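Local coordinates for PPC domain-containing protein (Pyrococcus horikoshii, PDB 2DT4), which is of unknown function but carries the plant- and prokaryote-conserved (PPC) domain, and is found here as an assembly of three copies, at the interface of chains A and B. Coordinates in Å, arbitrary orientation; residue numbers count along the deposited sequence, not the author numbering. Chains: chain A/B, Hypothetical protein PH0802.

Contact 1: the interface of chains A and B. Residues chain A 13, 43, 115; chain B 77-78, 89, 128, 138.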
# COMPACT_ATOMS: atom_id res chain seq x y z
N LEU A 13 5.75 10.50 9.50
CA LEU A 13 6.05 10.55 8.07
C LEU A 13 7.44 11.14 7.96
O LEU A 13 7.66 12.24 8.48
CB LEU A 13 5.03 11.41 7.32
CG LEU A 13 5.28 11.47 5.80
CD1 LEU A 13 5.21 10.08 5.15
CD2 LEU A 13 4.30 12.44 5.16
N ILE A 43 7.48 4.45 -0.05
CA ILE A 43 8.01 4.49 -1.41
C ILE A 43 9.43 5.04 -1.39
O ILE A 43 9.91 5.58 -0.39
CB ILE A 43 7.12 5.36 -2.34
CG1 ILE A 43 7.02 6.81 -1.85
CG2 ILE A 43 5.70 4.73 -2.51
CD1 ILE A 43 6.26 7.75 -2.81
N GLU A 115 10.58 7.21 1.82
CA GLU A 115 9.62 8.09 2.40
C GLU A 115 8.61 7.15 3.04
O GLU A 115 7.83 6.48 2.34
CB GLU A 115 9.00 9.02 1.36
CG GLU A 115 10.05 9.98 0.80
CD GLU A 115 9.61 10.79 -0.41
OE1 GLU A 115 8.48 10.64 -0.90
OE2 GLU A 115 10.44 11.59 -0.91
N GLY B 77 1.69 6.95 -1.81
CA GLY B 77 2.45 8.17 -1.92
C GLY B 77 2.12 9.18 -0.87
O GLY B 77 1.56 8.86 0.17
N ASN B 78 2.46 10.43 -1.16
CA ASN B 78 2.28 11.47 -0.17
C ASN B 78 2.07 12.82 -0.84
O ASN B 78 2.34 13.00 -2.03
CB ASN B 78 3.49 11.49 0.79
CG ASN B 78 4.80 11.61 0.08
OD1 ASN B 78 5.03 12.62 -0.61
ND2 ASN B 78 5.66 10.58 0.17
N HIS B 89 3.48 13.12 -4.72
CA HIS B 89 4.53 12.18 -5.13
C HIS B 89 4.00 10.80 -4.87
O HIS B 89 3.68 10.46 -3.74
CB HIS B 89 5.83 12.42 -4.38
CG HIS B 89 6.97 11.60 -4.88
ND1 HIS B 89 7.17 11.35 -6.22
CD2 HIS B 89 7.95 10.94 -4.22
CE1 HIS B 89 8.24 10.59 -6.37
NE2 HIS B 89 8.74 10.34 -5.17
N ARG B 128 9.48 19.71 0.45
CA ARG B 128 10.40 19.23 -0.57
C ARG B 128 11.24 20.38 -1.08
O ARG B 128 10.72 21.39 -1.56
CB ARG B 128 9.67 18.62 -1.75
CG ARG B 128 8.95 17.34 -1.46
CD ARG B 128 8.40 16.65 -2.69
NE ARG B 128 7.74 15.41 -2.30
CZ ARG B 128 8.36 14.28 -1.97
NH1 ARG B 128 7.64 13.24 -1.56
NH2 ARG B 128 9.67 14.15 -2.03
N TRP B 138 12.40 16.07 1.41
CA TRP B 138 12.28 16.59 2.76
C TRP B 138 13.63 16.51 3.47
O TRP B 138 14.48 15.70 3.10
CB TRP B 138 11.32 15.71 3.58
CG TRP B 138 10.00 15.44 2.93
CD1 TRP B 138 9.30 16.25 2.11
CD2 TRP B 138 9.25 14.23 3.05
NE1 TRP B 138 8.14 15.62 1.71
CE2 TRP B 138 8.09 14.38 2.28
CE3 TRP B 138 9.44 13.04 3.75
CZ2 TRP B 138 7.13 13.37 2.18
CZ3 TRP B 138 8.51 12.03 3.62
CH2 TRP B 138 7.35 12.22 2.86
O HOH W 1 11.50 13.28 1.04
O HOH W 2 5.38 8.11 1.64
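A strand-borne carboxylate, A:Glu115 at the start of strand 114-123, reaches into chain B and is gripped by B:Arg128 in a two-pronged salt bridge. The guanidinium approaches end-on: B:Arg128 NH1 gives a hydrogen bond to A:Glu115 OE1 at 2.8 Å and B:Arg128 NH2 one to A:Glu115 OE2 at 2.9 Å. Both acceptors lie near the guanidinium plane, but the carboxylate is turned 40° from it; NH2 comes in on the syn side of OE2, tilted out of the carboxylate plane, while NH1 meets OE1 from above that plane. Two donors share A:Glu115 OE1, because B:Asn78 ND2 also reaches it, at 3.0 Å, on its anti side but out of plane, from the same face as NH1. The other end of that amide fixes the arginine: B:Arg128 NH1 bonds B:Asn78 OD1 in the carbonyl plane, on a lone pair. B:Trp138 lies along one face of the guanidinium, NE1 over its centre, and packs its rim atom CZ3 on A:Glu115 CB and CG. A:Leu13 CG meets the same ring 3.7 Å from B:Trp138 CH2. With CG anti to the carbonyl carbon (chi1 -66°) and the chain extended beyond it, A:Glu115 delivers its carboxylate to this polar cluster. The edge of the B:His89 ring faces OE1, while A:Ile43 CD1 rests against that ring and B:Gly77 CA. Water 1 links A:Glu115 OE2 to B:Trp138 N; water 2 joins A:Glu115 O to B:Asn78 ND2.

Contact 2: the interface of chains A and B. Residues chain A 12, 14, 25, 29; chain B 3, 141, 143.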
# COMPACT_ATOMS: atom_id res chain seq x y z
N TYR A 12 3.69 9.09 12.12
CA TYR A 12 4.92 9.61 11.59
C TYR A 12 5.02 9.55 10.06
O TYR A 12 4.46 8.66 9.43
CB TYR A 12 6.13 8.84 12.15
CG TYR A 12 6.21 8.70 13.67
CD1 TYR A 12 7.04 9.52 14.41
CD2 TYR A 12 5.49 7.72 14.34
CE1 TYR A 12 7.16 9.37 15.78
CE2 TYR A 12 5.62 7.55 15.70
CZ TYR A 12 6.44 8.39 16.41
OH TYR A 12 6.59 8.19 17.78
N PHE A 14 8.36 10.42 7.34
CA PHE A 14 9.76 10.83 7.35
C PHE A 14 10.53 10.25 6.19
O PHE A 14 10.14 9.23 5.58
CB PHE A 14 10.46 10.44 8.67
CG PHE A 14 10.29 8.99 9.07
CD1 PHE A 14 11.08 8.00 8.52
CD2 PHE A 14 9.32 8.64 9.96
CE1 PHE A 14 10.87 6.65 8.87
CE2 PHE A 14 9.12 7.33 10.32
CZ PHE A 14 9.88 6.32 9.76
N TYR A 25 16.80 0.58 10.04
CA TYR A 25 16.44 1.92 10.46
C TYR A 25 15.06 1.93 11.11
O TYR A 25 14.86 2.52 12.15
CB TYR A 25 16.46 2.90 9.27
CG TYR A 25 15.98 4.29 9.59
CD1 TYR A 25 16.88 5.32 9.85
CD2 TYR A 25 14.63 4.58 9.66
CE1 TYR A 25 16.43 6.60 10.14
CE2 TYR A 25 14.18 5.85 9.96
CZ TYR A 25 15.08 6.84 10.19
OH TYR A 25 14.63 8.10 10.45
N PHE A 29 14.43 3.16 14.82
CA PHE A 29 13.45 4.22 15.03
C PHE A 29 12.44 3.78 16.13
O PHE A 29 12.17 4.53 17.09
CB PHE A 29 12.77 4.59 13.71
CG PHE A 29 11.58 5.49 13.87
CD1 PHE A 29 10.33 4.92 14.03
CD2 PHE A 29 11.69 6.86 13.83
CE1 PHE A 29 9.22 5.70 14.15
CE2 PHE A 29 10.54 7.64 13.98
CZ PHE A 29 9.33 7.02 14.18
N THR B 3 11.33 15.84 13.70
CA THR B 3 10.89 14.69 14.49
C THR B 3 10.12 13.66 13.70
O THR B 3 10.01 12.54 14.13
CB THR B 3 10.03 15.10 15.69
OG1 THR B 3 8.73 15.54 15.26
CG2 THR B 3 10.63 16.32 16.41
N LEU B 141 15.25 12.40 8.54
CA LEU B 141 15.12 12.15 9.98
C LEU B 141 16.34 11.31 10.37
O LEU B 141 16.42 10.12 10.10
CB LEU B 141 13.80 11.46 10.35
CG LEU B 141 13.63 11.08 11.82
CD1 LEU B 141 13.65 12.32 12.69
CD2 LEU B 141 12.34 10.35 12.05
N LEU B 143 18.56 9.52 13.02
CA LEU B 143 18.45 8.97 14.37
C LEU B 143 19.67 9.31 15.22
O LEU B 143 19.51 9.32 16.44
CB LEU B 143 18.27 7.46 14.34
CG LEU B 143 17.02 6.96 13.62
CD1 LEU B 143 16.95 5.43 13.64
CD2 LEU B 143 15.73 7.55 14.21
OXT LEU B 143 20.75 9.55 14.65
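One face of the A:Tyr25 ring is met by B:Leu143, whose methyl CD1 sits 3.7 Å above the plane, offset toward the rim. Within chain A the other rings brace one another: A:Phe29 CZ lies over the centre of the A:Tyr12 ring, A:Phe14 CE2 lies over the rim of A:Phe29, A:Tyr12 CD1 is at the edge of A:Phe29, and A:Tyr12 CB lies in plane at the edge of A:Phe14. Against this cluster comes B:Leu141, whose CD2 methyl touches A:Phe29 CE2 at 3.8 Å and A:Phe14 CG at 3.9 Å. A:Phe29 and B:Leu141 cross at about a right angle, and the methyl meets the ring beside CE2 and CD2 of A:Phe29, not over its centre. A polar tie is the phenol of A:Tyr25, which donates to the backbone carbonyl of B:Leu141 with OH and O 2.7 Å apart; the donor is tilted 34° from the carbonyl plane. The ring is swung out from its helix with CG anti to the backbone N (chi1 175°), which carries OH to that carbonyl and lays A:Tyr25 CE1 against B:Leu143 CG at 3.5 Å. B:Leu143 CD1 also packs on the helix backbone, close to N and CA of A:Phe29. B:Thr3 adds a marginal contact beside A:Tyr12. In the fold, the aromatic side chains come from strand 5-16 and helix 22-33 of chain A, and the C-terminal tail of chain B, ending at B:Leu143, lies along them and may help hold the two copies together.

Contact 3: the interface of chains A and B. Residues chain A 11, 13, 117; chain B 37-39, 121, 138.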
# COMPACT_ATOMS: atom_id res chain seq x y z
N THR A 11 1.77 8.99 15.13
CA THR A 11 1.77 8.95 13.67
C THR A 11 3.03 9.67 13.13
O THR A 11 3.40 10.73 13.62
CB THR A 11 0.51 9.66 13.16
OG1 THR A 11 -0.66 9.06 13.76
CG2 THR A 11 0.38 9.51 11.66
N LEU A 13 5.75 10.50 9.50
CA LEU A 13 6.05 10.55 8.07
C LEU A 13 7.44 11.14 7.96
O LEU A 13 7.66 12.24 8.48
CB LEU A 13 5.03 11.41 7.32
CG LEU A 13 5.28 11.47 5.80
CD1 LEU A 13 5.21 10.08 5.15
CD2 LEU A 13 4.30 12.44 5.16
N PHE A 117 5.74 6.10 6.05
CA PHE A 117 4.61 6.43 6.89
C PHE A 117 4.52 5.32 7.93
O PHE A 117 4.55 4.14 7.59
CB PHE A 117 3.29 6.51 6.12
CG PHE A 117 2.09 6.68 7.01
CD1 PHE A 117 1.23 5.64 7.25
CD2 PHE A 117 1.85 7.91 7.63
CE1 PHE A 117 0.11 5.80 8.10
CE2 PHE A 117 0.73 8.07 8.46
CZ PHE A 117 -0.13 7.03 8.68
N THR B 37 -0.04 18.52 3.89
CA THR B 37 0.66 17.25 4.09
C THR B 37 -0.33 16.10 4.22
O THR B 37 -1.28 16.21 4.97
CB THR B 37 1.52 17.32 5.39
OG1 THR B 37 2.38 18.49 5.35
CG2 THR B 37 2.42 16.10 5.51
N ALA B 38 -0.08 15.00 3.54
CA ALA B 38 -0.96 13.83 3.61
C ALA B 38 -0.24 12.59 3.12
O ALA B 38 0.79 12.66 2.47
CB ALA B 38 -2.18 14.05 2.76
N ILE B 39 -0.91 11.48 3.34
CA ILE B 39 -0.45 10.20 2.82
C ILE B 39 -1.64 9.73 2.00
O ILE B 39 -2.81 10.05 2.28
CB ILE B 39 0.07 9.12 3.80
CG1 ILE B 39 -0.97 8.78 4.89
CG2 ILE B 39 1.38 9.61 4.39
CD1 ILE B 39 -1.91 7.66 4.54
N LEU B 121 -2.03 15.04 7.54
CA LEU B 121 -1.17 15.08 8.72
C LEU B 121 -0.87 16.52 9.09
O LEU B 121 -0.68 17.36 8.20
CB LEU B 121 0.15 14.38 8.40
CG LEU B 121 0.04 12.90 8.02
CD1 LEU B 121 1.43 12.33 7.76
CD2 LEU B 121 -0.73 12.03 9.04
N TRP B 138 12.40 16.07 1.41
CA TRP B 138 12.28 16.59 2.76
C TRP B 138 13.63 16.51 3.47
O TRP B 138 14.48 15.70 3.10
CB TRP B 138 11.32 15.71 3.58
CG TRP B 138 10.00 15.44 2.93
CD1 TRP B 138 9.30 16.25 2.11
CD2 TRP B 138 9.25 14.23 3.05
NE1 TRP B 138 8.14 15.62 1.71
CE2 TRP B 138 8.09 14.38 2.28
CE3 TRP B 138 9.44 13.04 3.75
CZ2 TRP B 138 7.13 13.37 2.18
CZ3 TRP B 138 8.51 12.03 3.62
CH2 TRP B 138 7.35 12.22 2.86
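A:Phe117 and B:Ile39 pack at about a right angle, the isoleucine CG1 standing 3.9 Å above the plane of the phenyl ring, over its centre. B:Ile39 CG2 lies 3.7 Å from A:Phe117 CD2 and 3.9 Å from A:Leu13 CD1. A:Leu13 and B:Ile39 run past each other in opposite directions, and the CG2 methyl sits in the corner between ring and leucine. B:Leu121 packs beside B:Ile39 on the same side of A:Leu13, its CD1 lying 3.7 Å from A:Leu13 CB and also near CD2; the B:Trp138 ring bounds the opposite side. The second methyl of B:Leu121 goes elsewhere, to A:Thr11, and its fork therefore straddles two side chains of strand 5-16. Around this core, B:Thr37 brings CG2 toward A:Leu13 CD2. Strands position the central side chains, while B:Thr37 and B:Trp138 come from loops. A:Phe117 carries CG anti to the backbone N (chi1 173°), which sends its ring toward B:Ile39 on strand 38-46, while B:Leu121 stands on strand 114-123 of its own chain. At the outer edge of the patch the A:Thr11 methyl CG2 lies 3.8 Å from B:Leu121 CD2.

Contacts 1 and 3 are neighbours, their C-alpha centres about 7 Å apart, and they share A:Leu13 and B:Trp138; the centre of contact 2 lies about 13 Å from that of contact 1 and 12 Å from that of contact 3. Strand 5-16 of chain A runs through all of them, and strand 114-123 of that chain serves contacts 1 and 3. Contacts 1 and 3 form one joined patch; contact 2 lies further along the same strand and probably adds a separate hold through the chain B tail. Different surfaces of the two copies meet, without exact two-fold symmetry, as would suit a head-to-tail trimer of the three deposited copies.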